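Local coordinates for Slr0280 protein (Synechocystis sp., PDB 5H3K), which is of unknown function but, as a member of the phosphodiester glycosidase (NAGPA) family, may cleave a sugar-phosphodiester linkage, at residues A501-I506 with A573-G578; V432-N437 with G460-D465. All coordinates share one frame; numbering follows the deposited sequence.

Contact 1 (A501-I506 with A573-G578); sequences AGPLLI and ALNLDG
A classic beta bulge marks the Ala573 end of this antiparallel pairing of strands 504-507 and 572-576: Leu505 and Ile506 both sit opposite Ala573. Ala573 O is gripped by two backbone donors, Leu505 N at 2.9 Å and, on a lone pair, Ile506 N at 3.3 Å. Ala573 N returns a bond to Ile506 O, donating from above the carbonyl plane. The side chains of Ala573 and Ile506 share one face of the sheet, CB to CB at 3.9 Å.

Towards Ala501 the chain 501-503 is no longer strand, and a cis peptide bond precedes Pro503. Asn575 ties down this irregular part. Its backbone N donates to Pro503 O, its O accepts from Gly502 N, and its side chain adds a third bond, ND2 to Gly502 O at 3.0 Å. That last bond is nearly straight (162°) and Gly502 O lies close to the amide plane, which fixes the rotation of the carboxamide. With CG anti to the backbone N (chi1 -173°), the Asn575 side chain runs alongside the proline ring, ND2 3.7 Å from Pro503 CD. At the backbone angles of Gly502 a CB would jam against the preceding carbonyl O. Leu574 CD1 reaches over the backbone to Gly502 N, while the Leu505 side chain crosses that of Asn575 obliquely, CD1 to CB at 3.8 Å.

Strand 572-576 lies between 504-507 and 531-536 in the sheet, with Leu574 bonded through its backbone to Ile534. Helix 558-567 packs beside the bulge, Phe561 touching Leu505 and Asn575, and Leu565 touching Leu505 and Ala573.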
# COMPACT_ATOMS: atom_id res chain seq x y z
N ALA A 501 12.26 5.79 5.52
CA ALA A 501 11.22 6.80 5.38
C ALA A 501 11.45 7.84 6.43
O ALA A 501 12.37 8.66 6.31
CB ALA A 501 9.80 6.20 5.47
N GLY A 502 10.61 7.82 7.46
CA GLY A 502 10.83 8.69 8.59
C GLY A 502 9.71 9.68 8.85
O GLY A 502 8.84 9.90 8.01
N PRO A 503 9.72 10.30 10.04
CA PRO A 503 10.76 10.06 11.06
C PRO A 503 10.55 8.78 11.84
O PRO A 503 9.45 8.20 11.84
CB PRO A 503 10.68 11.29 11.97
CG PRO A 503 9.34 11.92 11.68
CD PRO A 503 8.89 11.48 10.32
N LEU A 504 11.60 8.32 12.50
CA LEU A 504 11.47 7.25 13.47
C LEU A 504 10.61 7.78 14.62
O LEU A 504 10.88 8.87 15.14
CB LEU A 504 12.86 6.83 13.98
CG LEU A 504 12.92 5.60 14.87
CD1 LEU A 504 12.49 4.37 14.08
CD2 LEU A 504 14.36 5.44 15.38
N LEU A 505 9.58 7.04 15.02
CA LEU A 505 8.63 7.55 16.01
C LEU A 505 8.79 6.90 17.38
O LEU A 505 8.77 7.59 18.40
CB LEU A 505 7.18 7.39 15.52
CG LEU A 505 6.81 8.17 14.25
CD1 LEU A 505 5.39 7.83 13.83
CD2 LEU A 505 6.97 9.67 14.48
N ILE A 506 8.93 5.58 17.40
CA ILE A 506 9.06 4.85 18.66
C ILE A 506 10.26 3.90 18.59
O ILE A 506 10.46 3.21 17.58
CB ILE A 506 7.77 4.06 18.98
CG1 ILE A 506 6.55 4.99 18.98
CG2 ILE A 506 7.91 3.33 20.33
CD1 ILE A 506 5.21 4.30 19.22
N ALA A 573 8.53 1.85 15.88
CA ALA A 573 7.61 2.34 14.87
C ALA A 573 8.29 3.34 13.96
O ALA A 573 8.99 4.24 14.43
CB ALA A 573 6.37 2.98 15.53
N LEU A 574 8.08 3.18 12.65
CA LEU A 574 8.63 4.06 11.63
C LEU A 574 7.50 4.71 10.87
O LEU A 574 6.61 4.01 10.34
CB LEU A 574 9.50 3.25 10.66
CG LEU A 574 9.99 3.96 9.40
CD1 LEU A 574 10.98 5.04 9.79
CD2 LEU A 574 10.64 2.93 8.47
N ASN A 575 7.50 6.04 10.83
CA ASN A 575 6.57 6.78 9.99
C ASN A 575 6.93 6.54 8.54
O ASN A 575 8.10 6.65 8.16
CB ASN A 575 6.62 8.27 10.30
CG ASN A 575 5.54 9.04 9.57
OD1 ASN A 575 4.33 8.79 9.76
ND2 ASN A 575 5.95 9.96 8.68
N LEU A 576 5.93 6.18 7.74
CA LEU A 576 6.12 6.01 6.30
C LEU A 576 5.51 7.25 5.64
O LEU A 576 4.97 8.12 6.34
CB LEU A 576 5.43 4.72 5.82
CG LEU A 576 5.98 3.40 6.40
CD1 LEU A 576 5.13 2.16 6.01
CD2 LEU A 576 7.44 3.19 5.99
N ASP A 577 5.59 7.35 4.31
CA ASP A 577 4.98 8.47 3.60
C ASP A 577 3.46 8.50 3.88
O ASP A 577 2.82 7.46 4.02
CB ASP A 577 5.28 8.34 2.10
CG ASP A 577 4.86 9.55 1.28
OD1 ASP A 577 4.71 10.68 1.82
OD2 ASP A 577 4.72 9.36 0.04
N GLY A 578 2.89 9.70 3.99
CA GLY A 578 1.47 9.81 4.30
C GLY A 578 0.69 10.66 3.32
O GLY A 578 1.00 10.70 2.12

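Contact 2 (V432-N437 with G460-D465); sequences VYVVQN and GYLIID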
# COMPACT_ATOMS: atom_id res chain seq x y z
N VAL A 432 30.60 13.10 -15.14
CA VAL A 432 30.33 11.66 -15.04
C VAL A 432 31.57 10.84 -15.39
O VAL A 432 32.29 11.15 -16.34
CB VAL A 432 29.12 11.22 -15.91
CG1 VAL A 432 29.33 11.57 -17.38
CG2 VAL A 432 28.84 9.70 -15.74
N TYR A 433 31.80 9.79 -14.60
CA TYR A 433 32.84 8.81 -14.90
C TYR A 433 32.16 7.48 -15.14
O TYR A 433 31.41 6.99 -14.28
CB TYR A 433 33.82 8.69 -13.73
CG TYR A 433 34.47 10.01 -13.38
CD1 TYR A 433 35.75 10.32 -13.83
CD2 TYR A 433 33.81 10.96 -12.60
CE1 TYR A 433 36.35 11.54 -13.51
CE2 TYR A 433 34.40 12.18 -12.28
CZ TYR A 433 35.67 12.46 -12.74
OH TYR A 433 36.24 13.67 -12.41
N VAL A 434 32.39 6.92 -16.33
CA VAL A 434 31.79 5.64 -16.70
C VAL A 434 32.68 4.50 -16.22
O VAL A 434 33.89 4.49 -16.51
CB VAL A 434 31.57 5.54 -18.22
CG1 VAL A 434 30.86 4.24 -18.56
CG2 VAL A 434 30.76 6.73 -18.72
N VAL A 435 32.10 3.56 -15.48
CA VAL A 435 32.84 2.40 -14.99
C VAL A 435 32.27 1.13 -15.61
O VAL A 435 31.06 0.91 -15.60
CB VAL A 435 32.80 2.32 -13.44
CG1 VAL A 435 33.64 1.15 -12.95
CG2 VAL A 435 33.30 3.63 -12.82
N GLN A 436 33.14 0.31 -16.20
CA GLN A 436 32.73 -0.96 -16.78
C GLN A 436 33.69 -2.02 -16.30
O GLN A 436 34.90 -1.85 -16.43
CB GLN A 436 32.74 -0.90 -18.30
CG GLN A 436 31.78 0.09 -18.90
CD GLN A 436 31.83 0.12 -20.42
OE1 GLN A 436 32.45 1.01 -21.02
NE2 GLN A 436 31.18 -0.85 -21.05
N ASN A 437 33.16 -3.10 -15.73
CA ASN A 437 34.00 -4.18 -15.22
C ASN A 437 35.11 -3.66 -14.31
O ASN A 437 36.28 -4.03 -14.47
CB ASN A 437 34.59 -5.01 -16.36
CG ASN A 437 35.05 -6.37 -15.90
OD1 ASN A 437 34.43 -6.97 -15.01
ND2 ASN A 437 36.14 -6.86 -16.48
N GLY A 460 28.62 -2.42 -15.01
CA GLY A 460 29.27 -1.38 -14.24
C GLY A 460 28.32 -0.39 -13.58
O GLY A 460 27.28 -0.77 -13.05
N TYR A 461 28.70 0.88 -13.63
CA TYR A 461 27.97 1.95 -12.96
C TYR A 461 28.52 3.31 -13.35
O TYR A 461 29.54 3.40 -14.05
CB TYR A 461 28.04 1.79 -11.43
CG TYR A 461 29.45 1.71 -10.86
CD1 TYR A 461 30.11 2.86 -10.42
CD2 TYR A 461 30.09 0.49 -10.73
CE1 TYR A 461 31.39 2.79 -9.88
CE2 TYR A 461 31.36 0.41 -10.19
CZ TYR A 461 32.01 1.55 -9.78
OH TYR A 461 33.28 1.45 -9.26
N LEU A 462 27.85 4.37 -12.90
CA LEU A 462 28.32 5.72 -13.15
C LEU A 462 28.70 6.36 -11.83
O LEU A 462 28.03 6.14 -10.80
CB LEU A 462 27.24 6.56 -13.82
CG LEU A 462 26.71 6.04 -15.16
CD1 LEU A 462 25.66 7.01 -15.71
CD2 LEU A 462 27.87 5.88 -16.15
N ILE A 463 29.80 7.11 -11.83
CA ILE A 463 30.11 7.99 -10.72
C ILE A 463 29.76 9.40 -11.17
O ILE A 463 30.19 9.86 -12.24
CB ILE A 463 31.58 7.92 -10.32
CG1 ILE A 463 31.93 6.53 -9.80
CG2 ILE A 463 31.87 8.99 -9.27
CD1 ILE A 463 33.46 6.23 -9.72
N ILE A 464 28.95 10.09 -10.36
CA ILE A 464 28.51 11.44 -10.66
C ILE A 464 29.12 12.41 -9.65
O ILE A 464 28.97 12.25 -8.43
CB ILE A 464 26.97 11.57 -10.61
CG1 ILE A 464 26.31 10.73 -11.71
CG2 ILE A 464 26.54 13.03 -10.74
CD1 ILE A 464 26.73 11.11 -13.11
N ASP A 465 29.85 13.40 -10.15
CA ASP A 465 30.45 14.39 -9.26
C ASP A 465 29.63 15.67 -9.35
O ASP A 465 29.52 16.27 -10.42
CB ASP A 465 31.91 14.65 -9.67
CG ASP A 465 32.62 15.64 -8.76
OD1 ASP A 465 32.02 16.09 -7.76
OD2 ASP A 465 33.80 15.95 -9.05
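Val435 sits over one face of the Tyr461 ring, its CB 3.8 Å from the ring centroid and only 11° off the normal, a CH-pi contact. The two methyls straddle the ring's outer half: CG1, anti to the backbone N, reaches CZ at 3.6 Å, and CG2 reaches CE1 at the same distance. Tyr461 is held in the crowded position, CG between the backbone N and carbonyl carbon (chi1 55°), which lays its ring alongside Val435. An alanine at Tyr461 would remove this ring and would probably loosen the packing around Val435 and abolish the cation-pi contact with Arg414. On the same face Ile463 CD1 meets Val435 CG2, and Tyr433 turns its ring edge to Ile463 O, with that oxygen in the ring plane.

The other face carries Val432, Val434, Leu462 and Ile464. In Val432 CG1 takes the crowded position (chi1 58°), leaving CG2, anti to the backbone N, against Ile464 CD1 at 3.7 Å; Leu462 CD2 sits 4.0 Å from both Val432 CG2 and Val434 CG2.

Four backbone bonds join Tyr433 with Ile463 and Val435 with Tyr461. At Gly460 a CB would collide with Val435 O, so the close approach of CA to that oxygen, 3.2 Å, depends on glycine. The unbroken register is that of a regular antiparallel pair inside a branched sheet, with 439-446 beyond 430-436 and 411-415 beyond 460-466.

Both contacts fall within the phosphodiester glycosidase region and come in series along the chain: contact 2 closes before contact 1 opens. They belong to different sheets and do not touch, their centres about 33 Å apart and their nearest atoms about 22 Å. The centre of contact 1 lies about 15 Å from the centre of the chain, in an antiparallel sheet that also includes strands 271-276, 279-288 and 291-300; that of contact 2 lies about 34 Å out, in the branched sheet containing strands 379-392 and 481-488. Strand 497-500 of that branched sheet leads directly into 501-506, so continuous chain at 500-501 joins the two sheets.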